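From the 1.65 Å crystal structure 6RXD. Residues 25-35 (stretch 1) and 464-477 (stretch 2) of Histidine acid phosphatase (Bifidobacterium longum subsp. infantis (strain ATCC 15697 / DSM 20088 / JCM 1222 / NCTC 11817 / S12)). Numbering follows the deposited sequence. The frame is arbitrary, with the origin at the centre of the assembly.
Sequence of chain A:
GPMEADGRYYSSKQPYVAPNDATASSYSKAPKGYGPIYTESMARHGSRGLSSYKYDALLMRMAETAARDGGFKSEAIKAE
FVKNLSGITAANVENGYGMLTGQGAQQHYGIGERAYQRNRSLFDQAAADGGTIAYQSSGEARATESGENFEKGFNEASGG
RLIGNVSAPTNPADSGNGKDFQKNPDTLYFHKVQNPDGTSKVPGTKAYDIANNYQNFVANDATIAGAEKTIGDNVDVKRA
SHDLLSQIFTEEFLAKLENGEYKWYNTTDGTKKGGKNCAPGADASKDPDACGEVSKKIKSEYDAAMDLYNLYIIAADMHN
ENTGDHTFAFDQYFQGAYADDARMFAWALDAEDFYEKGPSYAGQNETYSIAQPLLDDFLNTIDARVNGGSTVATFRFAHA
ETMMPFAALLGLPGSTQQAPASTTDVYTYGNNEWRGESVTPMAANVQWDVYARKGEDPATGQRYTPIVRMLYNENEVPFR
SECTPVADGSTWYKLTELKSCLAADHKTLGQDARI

Stretch 1 (25-35) SSYSKAPKGYG
Stretch 2 464-477: YTPIVRMLYNENEV

Ile467 forms the apolar centre. It opens strand 467-472 (phi/psi -127/154), its CA-to-CB bond points toward stretch 1, and chi1 p with chi2 t carries CD1 to 3.6 Å from Pro31 CD, 3.6 Å from Tyr34 CD1 and 4.3 Å from Ala30 CB. One methyl thus meets three residues: Pro31 and Tyr34, the two ends of a type II turn closed by Tyr34 N to Pro31 O at 3.1 Å, and Ala30, which immediately precedes it. Gly33, at 97/-11, suits the turn because a CB there would jam against the preceding carbonyl O. Tyr34 (chi1 m, chi2 -104°) lies with its CA 8.4 Å from that of Ile467; its ring edge faces Thr465 O, CE1 to O 4.0 Å, and a water links Tyr34 OH (2.6 Å) to Thr465 O (2.7 Å).

A second apolar contact involves Tyr27 (chi1 m, chi2 -47°). Leu471 (m, t) places CD1 3.9 Å from the centroid of the Tyr27 ring, 23° off its normal, a CH-pi contact over one face. Beyond the ring, Tyr27 OH donates to Glu474 O at 2.6 Å. That carbonyl belongs to the type I' turn Tyr472-Asn475, whose central residues adopt 51/39 and 65/16; the turn joins strand 467-472 to the strand beginning at Asn475.

The polar edge centres on Ser28, in extended backbone (-62/145). Glu476, whose CA is 6.6 Å from Tyr27 CA, extends with chi1 and chi2 t, so its carboxylate grips Ser28 twice: Ser28 N donates to Glu476 OE1 (2.9 Å, 172°) and Ser28 OG, at chi1 p, to Glu476 OE2 (2.6 Å). Arg469 (chi1 t, chi2 -92°, chi3 m) donates from NH1 to Ser28 O (2.9 Å, 150°). The same NH1 forms a salt bridge with Glu476 OE2 at 3.0 Å, pairing the charge of this buried arginine.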

# COMPACT_ATOMS: atom_id res chain seq x y z
N SER A 25 -10.16 -16.77 -14.29
CA SER A 25 -10.30 -18.05 -14.98
C SER A 25 -9.33 -18.23 -16.14
O SER A 25 -9.29 -19.29 -16.76
CB SER A 25 -11.73 -18.21 -15.50
OG SER A 25 -12.01 -17.23 -16.49
N SER A 26 -8.55 -17.19 -16.45
CA SER A 26 -7.71 -17.22 -17.64
C SER A 26 -6.21 -17.11 -17.39
O SER A 26 -5.45 -16.79 -18.31
CB SER A 26 -8.15 -16.14 -18.63
OG SER A 26 -7.89 -14.85 -18.11
N TYR A 27 -5.76 -17.37 -16.16
CA TYR A 27 -4.32 -17.35 -15.92
C TYR A 27 -3.69 -18.47 -16.74
O TYR A 27 -4.26 -19.56 -16.85
CB TYR A 27 -4.00 -17.54 -14.44
CG TYR A 27 -4.50 -16.42 -13.56
CD1 TYR A 27 -4.28 -15.10 -13.89
CD2 TYR A 27 -5.21 -16.69 -12.39
CE1 TYR A 27 -4.74 -14.06 -13.09
CE2 TYR A 27 -5.68 -15.68 -11.59
CZ TYR A 27 -5.44 -14.36 -11.94
OH TYR A 27 -5.90 -13.35 -11.15
N SER A 28 -2.52 -18.21 -17.30
CA SER A 28 -1.89 -19.20 -18.18
C SER A 28 -1.57 -20.52 -17.47
O SER A 28 -1.24 -20.53 -16.27
CB SER A 28 -0.64 -18.63 -18.85
OG SER A 28 0.43 -18.55 -17.93
N LYS A 29 -1.70 -21.63 -18.19
CA LYS A 29 -1.30 -22.93 -17.68
C LYS A 29 0.21 -23.13 -17.86
O LYS A 29 0.78 -22.71 -18.86
CB LYS A 29 -2.05 -24.05 -18.42
CG LYS A 29 -3.56 -23.86 -18.46
CD LYS A 29 -4.13 -23.64 -17.07
CE LYS A 29 -5.66 -23.66 -17.08
NZ LYS A 29 -6.21 -23.36 -15.72
N ALA A 30 0.84 -23.78 -16.89
CA ALA A 30 2.25 -24.11 -17.02
C ALA A 30 2.42 -25.09 -18.17
O ALA A 30 1.49 -25.83 -18.51
CB ALA A 30 2.76 -24.72 -15.72
N PRO A 31 3.61 -25.09 -18.80
CA PRO A 31 3.87 -26.00 -19.91
C PRO A 31 3.70 -27.47 -19.53
O PRO A 31 3.83 -27.83 -18.35
CB PRO A 31 5.32 -25.71 -20.30
CG PRO A 31 5.89 -24.91 -19.16
CD PRO A 31 4.75 -24.17 -18.56
N LYS A 32 3.39 -28.29 -20.52
CA LYS A 32 3.16 -29.72 -20.34
C LYS A 32 4.24 -30.38 -19.48
O LYS A 32 5.43 -30.18 -19.70
CB LYS A 32 3.09 -30.41 -21.71
CG LYS A 32 2.91 -31.91 -21.65
CD LYS A 32 2.76 -32.50 -23.05
CE LYS A 32 2.27 -33.94 -22.98
NZ LYS A 32 1.04 -34.05 -22.14
N GLY A 33 3.81 -31.16 -18.50
CA GLY A 33 4.73 -31.91 -17.67
C GLY A 33 5.07 -31.23 -16.35
O GLY A 33 5.69 -31.84 -15.47
N TYR A 34 4.69 -29.96 -16.22
CA TYR A 34 5.00 -29.20 -15.01
C TYR A 34 3.80 -29.14 -14.06
O TYR A 34 2.68 -28.88 -14.48
CB TYR A 34 5.48 -27.78 -15.38
CG TYR A 34 6.86 -27.78 -16.02
CD1 TYR A 34 7.98 -27.38 -15.30
CD2 TYR A 34 7.04 -28.20 -17.34
CE1 TYR A 34 9.25 -27.37 -15.87
CE2 TYR A 34 8.31 -28.20 -17.92
CZ TYR A 34 9.41 -27.80 -17.17
OH TYR A 34 10.67 -27.80 -17.74
N GLY A 35 4.06 -29.40 -12.78
CA GLY A 35 3.03 -29.36 -11.75
C GLY A 35 3.44 -28.44 -10.62
O GLY A 35 4.63 -28.16 -10.44
N TYR A 464 15.01 -31.17 -13.36
CA TYR A 464 14.63 -30.06 -14.24
C TYR A 464 14.51 -28.77 -13.42
O TYR A 464 14.03 -28.79 -12.29
CB TYR A 464 13.28 -30.34 -14.91
CG TYR A 464 13.29 -31.46 -15.94
CD1 TYR A 464 13.61 -31.20 -17.26
CD2 TYR A 464 12.94 -32.77 -15.58
CE1 TYR A 464 13.61 -32.20 -18.21
CE2 TYR A 464 12.94 -33.78 -16.53
CZ TYR A 464 13.27 -33.49 -17.84
OH TYR A 464 13.26 -34.50 -18.77
N THR A 465 14.92 -27.65 -14.01
CA THR A 465 14.84 -26.37 -13.32
C THR A 465 13.38 -25.98 -13.10
O THR A 465 12.58 -26.06 -14.03
CB THR A 465 15.51 -25.30 -14.19
OG1 THR A 465 16.88 -25.67 -14.41
CG2 THR A 465 15.44 -23.93 -13.52
N PRO A 466 13.03 -25.55 -11.88
CA PRO A 466 11.66 -25.09 -11.59
C PRO A 466 11.33 -23.83 -12.37
O PRO A 466 12.24 -23.12 -12.81
CB PRO A 466 11.71 -24.75 -10.09
CG PRO A 466 12.92 -25.48 -9.55
CD PRO A 466 13.90 -25.51 -10.68
N ILE A 467 10.04 -23.56 -12.56
CA ILE A 467 9.63 -22.39 -13.33
C ILE A 467 8.65 -21.54 -12.54
O ILE A 467 7.97 -22.04 -11.63
CB ILE A 467 9.02 -22.80 -14.69
CG1 ILE A 467 7.80 -23.70 -14.48
CG2 ILE A 467 10.07 -23.50 -15.56
CD1 ILE A 467 7.02 -23.95 -15.77
N VAL A 468 8.60 -20.25 -12.85
CA VAL A 468 7.91 -19.31 -11.99
C VAL A 468 7.07 -18.35 -12.83
O VAL A 468 7.50 -17.93 -13.90
CB VAL A 468 8.94 -18.47 -11.19
CG1 VAL A 468 8.26 -17.51 -10.20
CG2 VAL A 468 9.95 -19.38 -10.44
N ARG A 469 5.90 -17.98 -12.32
CA ARG A 469 5.00 -17.04 -12.99
C ARG A 469 4.52 -16.02 -11.97
O ARG A 469 4.26 -16.38 -10.83
CB ARG A 469 3.80 -17.83 -13.55
CG ARG A 469 2.68 -17.02 -14.18
CD ARG A 469 1.57 -16.66 -13.17
NE ARG A 469 0.87 -17.80 -12.57
CZ ARG A 469 0.01 -18.59 -13.22
NH1 ARG A 469 -0.23 -18.39 -14.51
NH2 ARG A 469 -0.60 -19.59 -12.59
N MET A 470 4.42 -14.75 -12.37
CA MET A 470 4.03 -13.68 -11.44
C MET A 470 2.65 -13.07 -11.73
O MET A 470 2.27 -12.90 -12.90
CB MET A 470 5.08 -12.55 -11.45
CG MET A 470 4.64 -11.26 -10.72
SD MET A 470 6.03 -10.18 -10.32
CE MET A 470 6.86 -10.09 -11.92
N LEU A 471 1.91 -12.77 -10.66
CA LEU A 471 0.72 -11.92 -10.69
C LEU A 471 0.99 -10.67 -9.88
O LEU A 471 1.56 -10.75 -8.80
CB LEU A 471 -0.50 -12.64 -10.08
CG LEU A 471 -0.96 -14.02 -10.57
CD1 LEU A 471 -2.38 -14.30 -10.04
CD2 LEU A 471 -0.92 -14.16 -12.06
N TYR A 472 0.59 -9.50 -10.39
CA TYR A 472 0.76 -8.23 -9.69
C TYR A 472 -0.64 -7.64 -9.60
O TYR A 472 -1.29 -7.39 -10.63
CB TYR A 472 1.66 -7.32 -10.52
CG TYR A 472 2.00 -5.96 -9.93
CD1 TYR A 472 1.96 -5.72 -8.56
CD2 TYR A 472 2.35 -4.92 -10.77
CE1 TYR A 472 2.29 -4.45 -8.04
CE2 TYR A 472 2.67 -3.66 -10.28
CZ TYR A 472 2.65 -3.43 -8.92
OH TYR A 472 3.00 -2.18 -8.47
N ASN A 473 -1.13 -7.46 -8.37
CA ASN A 473 -2.52 -7.09 -8.14
C ASN A 473 -3.48 -8.01 -8.89
O ASN A 473 -4.51 -7.58 -9.42
CB ASN A 473 -2.72 -5.60 -8.46
CG ASN A 473 -1.78 -4.70 -7.66
OD1 ASN A 473 -1.43 -5.03 -6.54
ND2 ASN A 473 -1.37 -3.57 -8.24
N GLU A 474 -3.10 -9.29 -8.90
CA GLU A 474 -3.86 -10.38 -9.52
C GLU A 474 -4.00 -10.30 -11.04
O GLU A 474 -4.82 -11.01 -11.63
CB GLU A 474 -5.19 -10.61 -8.80
CG GLU A 474 -4.99 -11.40 -7.50
CD GLU A 474 -6.26 -11.54 -6.68
OE1 GLU A 474 -6.71 -10.52 -6.14
OE2 GLU A 474 -6.80 -12.67 -6.58
N ASN A 475 -3.18 -9.47 -11.67
CA ASN A 475 -3.03 -9.52 -13.12
C ASN A 475 -1.76 -10.28 -13.44
O ASN A 475 -0.71 -10.02 -12.86
CB ASN A 475 -2.92 -8.11 -13.70
CG ASN A 475 -4.17 -7.29 -13.47
OD1 ASN A 475 -5.28 -7.71 -13.82
ND2 ASN A 475 -4.00 -6.11 -12.86
N GLU A 476 -1.84 -11.24 -14.36
CA GLU A 476 -0.64 -11.96 -14.79
C GLU A 476 0.22 -11.03 -15.62
O GLU A 476 -0.25 -10.41 -16.58
CB GLU A 476 -1.01 -13.22 -15.58
CG GLU A 476 0.19 -14.09 -15.97
CD GLU A 476 -0.24 -15.45 -16.48
OE1 GLU A 476 -1.44 -15.60 -16.82
OE2 GLU A 476 0.60 -16.39 -16.52
N VAL A 477 1.49 -10.92 -15.23
CA VAL A 477 2.42 -10.02 -15.91
C VAL A 477 3.72 -10.74 -16.19
O VAL A 477 4.09 -11.68 -15.48
CB VAL A 477 2.70 -8.75 -15.07
CG1 VAL A 477 1.44 -7.89 -14.95
CG2 VAL A 477 3.26 -9.11 -13.69
O HOH W 1 -3.35 -14.18 -18.31
O HOH W 2 -6.51 -14.47 -8.62
O HOH W 3 -2.53 -21.36 -13.98
O HOH W 4 12.79 -26.82 -16.63